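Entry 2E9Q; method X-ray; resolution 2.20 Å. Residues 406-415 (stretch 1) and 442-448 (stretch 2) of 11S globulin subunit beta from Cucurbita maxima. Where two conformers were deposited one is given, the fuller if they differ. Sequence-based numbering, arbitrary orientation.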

ATOM      1  N   ILE A 406      18.284   0.709   3.491  1.00 48.56           N
ATOM      2  CA  ILE A 406      19.500   1.099   2.799  1.00 53.58           C
ATOM      3  C   ILE A 406      20.012   2.433   3.325  1.00 60.67           C
ATOM      4  O   ILE A 406      19.283   3.437   3.313  1.00 56.63           O
ATOM      5  CB  ILE A 406      19.256   1.268   1.302  1.00 49.18           C
ATOM      6  CG1 ILE A 406      18.685  -0.019   0.710  1.00 56.10           C
ATOM      7  CG2 ILE A 406      20.559   1.686   0.624  1.00 50.48           C
ATOM      8  CD1 ILE A 406      18.092   0.161  -0.685  1.00 46.55           C
ATOM      9  N   THR A 407      21.261   2.451   3.780  1.00 53.51           N
ATOM     10  CA  THR A 407      21.843   3.681   4.287  1.00 54.29           C
ATOM     11  C   THR A 407      22.900   4.247   3.340  1.00 62.64           C
ATOM     12  O   THR A 407      23.798   3.529   2.881  1.00 54.40           O
ATOM     13  CB  THR A 407      22.479   3.485   5.681  1.00 55.30           C
ATOM     14  OG1 THR A 407      23.848   3.913   5.649  1.00 62.43           O
ATOM     15  CG2 THR A 407      22.411   2.040   6.105  1.00 55.90           C
ATOM     16  N   ASN A 408      22.764   5.534   3.030  1.00 50.75           N
ATOM     17  CA  ASN A 408      23.715   6.226   2.176  1.00 55.16           C
ATOM     18  C   ASN A 408      24.633   7.044   3.075  1.00 57.61           C
ATOM     19  O   ASN A 408      24.163   7.800   3.934  1.00 58.88           O
ATOM     20  CB  ASN A 408      23.000   7.169   1.204  1.00 59.79           C
ATOM     21  CG  ASN A 408      22.590   6.487  -0.073  1.00 61.47           C
ATOM     22  OD1 ASN A 408      22.152   7.137  -1.024  1.00 60.29           O
ATOM     23  ND2 ASN A 408      22.726   5.166  -0.108  1.00 59.36           N
ATOM     24  N   LEU A 409      25.938   6.890   2.888  1.00 48.96           N
ATOM     25  CA  LEU A 409      26.898   7.636   3.685  1.00 52.67           C
ATOM     26  C   LEU A 409      27.228   8.947   2.993  1.00 46.43           C
ATOM     27  O   LEU A 409      27.254   9.020   1.765  1.00 51.21           O
ATOM     28  CB  LEU A 409      28.176   6.823   3.882  1.00 64.27           C
ATOM     29  CG  LEU A 409      28.081   5.637   4.842  1.00 66.93           C
ATOM     30  CD1 LEU A 409      27.086   4.617   4.312  1.00 76.23           C
ATOM     31  CD2 LEU A 409      29.461   5.007   4.994  1.00 77.94           C
ATOM     32  N   LEU A 410      27.469   9.986   3.780  1.00 54.35           N
ATOM     33  CA  LEU A 410      27.793  11.278   3.196  1.00 63.53           C
ATOM     34  C   LEU A 410      29.281  11.405   2.932  1.00 58.71           C
ATOM     35  O   LEU A 410      29.685  12.047   1.962  1.00 69.31           O
ATOM     36  CB  LEU A 410      27.318  12.426   4.096  1.00 60.65           C
ATOM     37  CG  LEU A 410      25.820  12.746   4.075  1.00 64.69           C
ATOM     38  CD1 LEU A 410      25.335  12.775   2.630  1.00 63.68           C
ATOM     39  CD2 LEU A 410      25.047  11.709   4.857  1.00 72.28           C
ATOM     40  N   ALA A 411      30.089  10.790   3.789  1.00 58.64           N
ATOM     41  CA  ALA A 411      31.544  10.827   3.630  1.00 62.21           C
ATOM     42  C   ALA A 411      32.164   9.463   3.942  1.00 67.07           C
ATOM     43  O   ALA A 411      31.585   8.673   4.686  1.00 64.03           O
ATOM     44  CB  ALA A 411      32.134  11.887   4.541  1.00 60.66           C
ATOM     45  N   GLY A 412      33.340   9.187   3.380  1.00 71.54           N
ATOM     46  CA  GLY A 412      33.997   7.909   3.625  1.00 65.40           C
ATOM     47  C   GLY A 412      34.408   7.244   2.330  1.00 68.86           C
ATOM     48  O   GLY A 412      34.315   7.871   1.279  1.00 67.51           O
ATOM     49  N   ARG A 413      34.853   5.986   2.388  1.00 75.31           N
ATOM     50  CA  ARG A 413      35.277   5.279   1.172  1.00 74.54           C
ATOM     51  C   ARG A 413      34.190   5.122   0.117  1.00 74.95           C
ATOM     52  O   ARG A 413      34.443   5.356  -1.067  1.00 77.76           O
ATOM     53  CB  ARG A 413      35.852   3.901   1.513  0.50 74.62           C
ATOM     54  CG  ARG A 413      37.298   3.931   1.993  0.50 70.76           C
ATOM     55  CD  ARG A 413      38.018   2.622   1.673  0.50 63.02           C
ATOM     56  NE  ARG A 413      37.425   1.465   2.344  0.50 57.08           N
ATOM     57  CZ  ARG A 413      37.482   1.245   3.653  0.50 51.10           C
ATOM     58  NH1 ARG A 413      38.104   2.103   4.446  0.50 58.91           N
ATOM     59  NH2 ARG A 413      36.921   0.160   4.171  0.50 57.49           N
ATOM     60  N   VAL A 414      32.997   4.695   0.523  1.00 68.62           N
ATOM     61  CA  VAL A 414      31.891   4.555  -0.427  1.00 65.46           C
ATOM     62  C   VAL A 414      30.832   5.550   0.019  1.00 63.43           C
ATOM     63  O   VAL A 414      30.029   5.266   0.911  1.00 64.68           O
ATOM     64  CB  VAL A 414      31.290   3.109  -0.441  1.00 65.60           C
ATOM     65  CG1 VAL A 414      32.285   2.132  -1.052  1.00 67.25           C
ATOM     66  CG2 VAL A 414      30.936   2.663   0.969  1.00 67.05           C
ATOM     67  N   SER A 415      30.830   6.723  -0.600  1.00 58.74           N
ATOM     68  CA  SER A 415      29.885   7.752  -0.210  1.00 53.48           C
ATOM     69  C   SER A 415      29.420   8.638  -1.353  1.00 55.62           C
ATOM     70  O   SER A 415      29.908   8.546  -2.478  1.00 51.55           O
ATOM     71  CB  SER A 415      30.501   8.621   0.891  1.00 53.63           C
ATOM     72  OG  SER A 415      31.667   9.268   0.417  1.00 50.74           O
ATOM     73  N   GLY A 442      39.389  12.829   2.182  1.00 66.06           N
ATOM     74  CA  GLY A 442      39.903  13.016   3.527  1.00 58.17           C
ATOM     75  C   GLY A 442      39.580  11.878   4.474  1.00 63.06           C
ATOM     76  O   GLY A 442      40.456  11.390   5.179  1.00 71.32           O
ATOM     77  N   GLN A 443      38.322  11.455   4.505  1.00 65.73           N
ATOM     78  CA  GLN A 443      37.917  10.358   5.381  1.00 65.93           C
ATOM     79  C   GLN A 443      38.110   9.039   4.640  1.00 67.73           C
ATOM     80  O   GLN A 443      37.545   8.829   3.557  1.00 55.30           O
ATOM     81  CB  GLN A 443      36.447  10.495   5.786  1.00 69.90           C
ATOM     82  CG  GLN A 443      36.001   9.447   6.792  1.00 61.20           C
ATOM     83  CD  GLN A 443      36.524   9.732   8.180  1.00 72.75           C
ATOM     84  OE1 GLN A 443      36.513   8.867   9.055  1.00 76.10           O
ATOM     85  NE2 GLN A 443      36.974  10.962   8.396  1.00 75.06           N
ATOM     86  N   GLN A 444      38.901   8.152   5.233  1.00 65.65           N
ATOM     87  CA  GLN A 444      39.185   6.863   4.621  1.00 70.17           C
ATOM     88  C   GLN A 444      38.393   5.703   5.218  1.00 65.01           C
ATOM     89  O   GLN A 444      38.261   4.652   4.590  1.00 67.76           O
ATOM     90  CB  GLN A 444      40.685   6.562   4.686  0.50 72.09           C
ATOM     91  CG  GLN A 444      41.522   7.386   3.714  0.50 72.65           C
ATOM     92  CD  GLN A 444      41.157   7.146   2.256  0.50 73.47           C
ATOM     93  OE1 GLN A 444      41.794   7.684   1.348  0.50 74.02           O
ATOM     94  NE2 GLN A 444      40.129   6.337   2.024  0.50 73.04           N
ATOM     95  N   GLU A 445      37.865   5.890   6.423  1.00 61.33           N
ATOM     96  CA  GLU A 445      37.078   4.848   7.066  1.00 62.93           C
ATOM     97  C   GLU A 445      35.686   4.713   6.434  1.00 62.61           C
ATOM     98  O   GLU A 445      35.392   5.365   5.428  1.00 52.69           O
ATOM     99  CB  GLU A 445      36.984   5.123   8.563  1.00 62.10           C
ATOM    100  CG  GLU A 445      38.339   5.049   9.249  1.00 63.01           C
ATOM    101  CD  GLU A 445      38.235   4.649  10.707  1.00 73.70           C
ATOM    102  OE1 GLU A 445      39.277   4.325  11.316  1.00 71.62           O
ATOM    103  OE2 GLU A 445      37.109   4.655  11.247  1.00 83.98           O
ATOM    104  N   MET A 446      34.834   3.866   7.007  1.00 65.41           N
ATOM    105  CA  MET A 446      33.504   3.666   6.431  1.00 69.37           C
ATOM    106  C   MET A 446      32.335   4.188   7.270  1.00 64.90           C
ATOM    107  O   MET A 446      32.333   5.346   7.681  1.00 70.81           O
ATOM    108  CB  MET A 446      33.291   2.188   6.112  1.00 73.09           C
ATOM    109  CG  MET A 446      32.323   1.951   4.964  1.00 87.37           C
ATOM    110  SD  MET A 446      32.988   2.543   3.385  1.00102.20           S
ATOM    111  CE  MET A 446      32.402   4.273   3.338  1.00106.84           C
ATOM    112  N   ARG A 447      31.334   3.343   7.513  1.00 64.93           N
ATOM    113  CA  ARG A 447      30.166   3.753   8.291  1.00 46.59           C
ATOM    114  C   ARG A 447      30.544   4.107   9.718  1.00 56.67           C
ATOM    115  O   ARG A 447      30.080   5.108  10.272  1.00 50.47           O
ATOM    116  CB  ARG A 447      29.099   2.654   8.302  0.50 50.11           C
ATOM    117  CG  ARG A 447      27.750   3.156   8.804  0.50 50.35           C
ATOM    118  CD  ARG A 447      26.712   2.057   8.930  0.50 54.49           C
ATOM    119  NE  ARG A 447      26.605   1.240   7.725  0.50 51.61           N
ATOM    120  CZ  ARG A 447      25.561   0.463   7.446  0.50 50.54           C
ATOM    121  NH1 ARG A 447      24.533   0.410   8.281  0.50 41.35           N
ATOM    122  NH2 ARG A 447      25.556  -0.275   6.345  0.50 41.62           N
ATOM    123  N   VAL A 448      31.381   3.273  10.324  1.00 53.38           N
ATOM    124  CA  VAL A 448      31.821   3.524  11.681  1.00 54.69           C
ATOM    125  C   VAL A 448      33.187   4.196  11.633  1.00 61.69           C
ATOM    126  O   VAL A 448      34.086   3.752  10.917  1.00 63.57           O
ATOM    127  CB  VAL A 448      31.914   2.228  12.491  1.00 52.52           C
ATOM    128  CG1 VAL A 448      32.436   2.529  13.889  1.00 54.91           C
ATOM    129  CG2 VAL A 448      30.542   1.577  12.577  1.00 47.20           C
TER

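Contact between residues 406-415 and 442-448 of the 11S globulin subunit beta, two segments of one chain that bury 508 Å² between them, both sides summed. Stretch 1 enters as a short strand, 407-409, and continues as loop; stretch 2 meets it mostly with irregular backbone, and carbonyl oxygens and one long methionine side chain make many of the contacts. Ile-406 points away and takes no part. The contact begins at Thr-407, whose CA-to-CB bond points toward stretch 2 and whose methyl CG2 lies over one face of the Arg-447 guanidinium, 3.4 Å from Arg-447 NH1. This is packing of a methyl on a flat, delocalised group, and it leaves the edge of the guanidinium free for polar partners; Arg-447 NH1 has one elsewhere in the structure. The hydroxyl OG1 of Thr-407 is less well served, being buried by the contact with no partner in the model. Asn-408 is out of reach, as the alternation of a strand would suggest, and Leu-409 again points toward stretch 2. Leu-409 CD2 sits 3.5 Å from Met-446 CE and 3.6 Å from Arg-447 N, and reaches the aliphatic base of the arginine at 4.1 Å from Arg-447 CB, so a single methyl touches two neighbouring residues. Leu-410 is out of reach, and Ala-411 adds only a little covered area. At Gly-412 the backbones draw close: Gly-412 CA is 4.9 Å from the CA of Gln-443, and it also lies 3.7 Å from Gln-443 O and 3.4 Å from Glu-445 O. A CB in the ideal position on Gly-412 would clash with both Met-446 CE and Glu-445 O, at 3.0 Å from each, and the backbone angles of 129/-171 would jam it against the preceding carbonyl as well; local conformation and contact both suit glycine. Arg-413 supplies the best-formed polar link, a backbone hydrogen bond from Arg-413 N to Glu-445 O of 3.1 Å with an angle of 154° at the hydrogen. With chi1 and chi3 both m, the side chain places Arg-413 NH1 2.6 Å from Gln-444 O. That carbonyl lies at the edge of the guanidinium, near its plane, but the angle of 126° makes the hydrogen bond weak despite its short length. Met-446, the residue with the most area covered here (113 Å²), starts sideways, yet the end of its side chain comes nearer. Met-446 CE lies 3.1 Å from Arg-413 N and 2.9 Å from Val-414 N, and Val-414 CG2 is 3.2 Å from Met-446 SD; these approaches are shorter than comfortable packing, so the fit around the thioether is strained as modelled. Val-414 N gives Met-446 SD a weak hydrogen bond of 3.6 Å, though it lies nearer to the methyl than to the sulfur. Ser-415 makes no contact across the gap: in the p rotamer, its OG donates to Gly-412 O, whose place is less certain, within its own stretch, and the side chain caps the helix that follows.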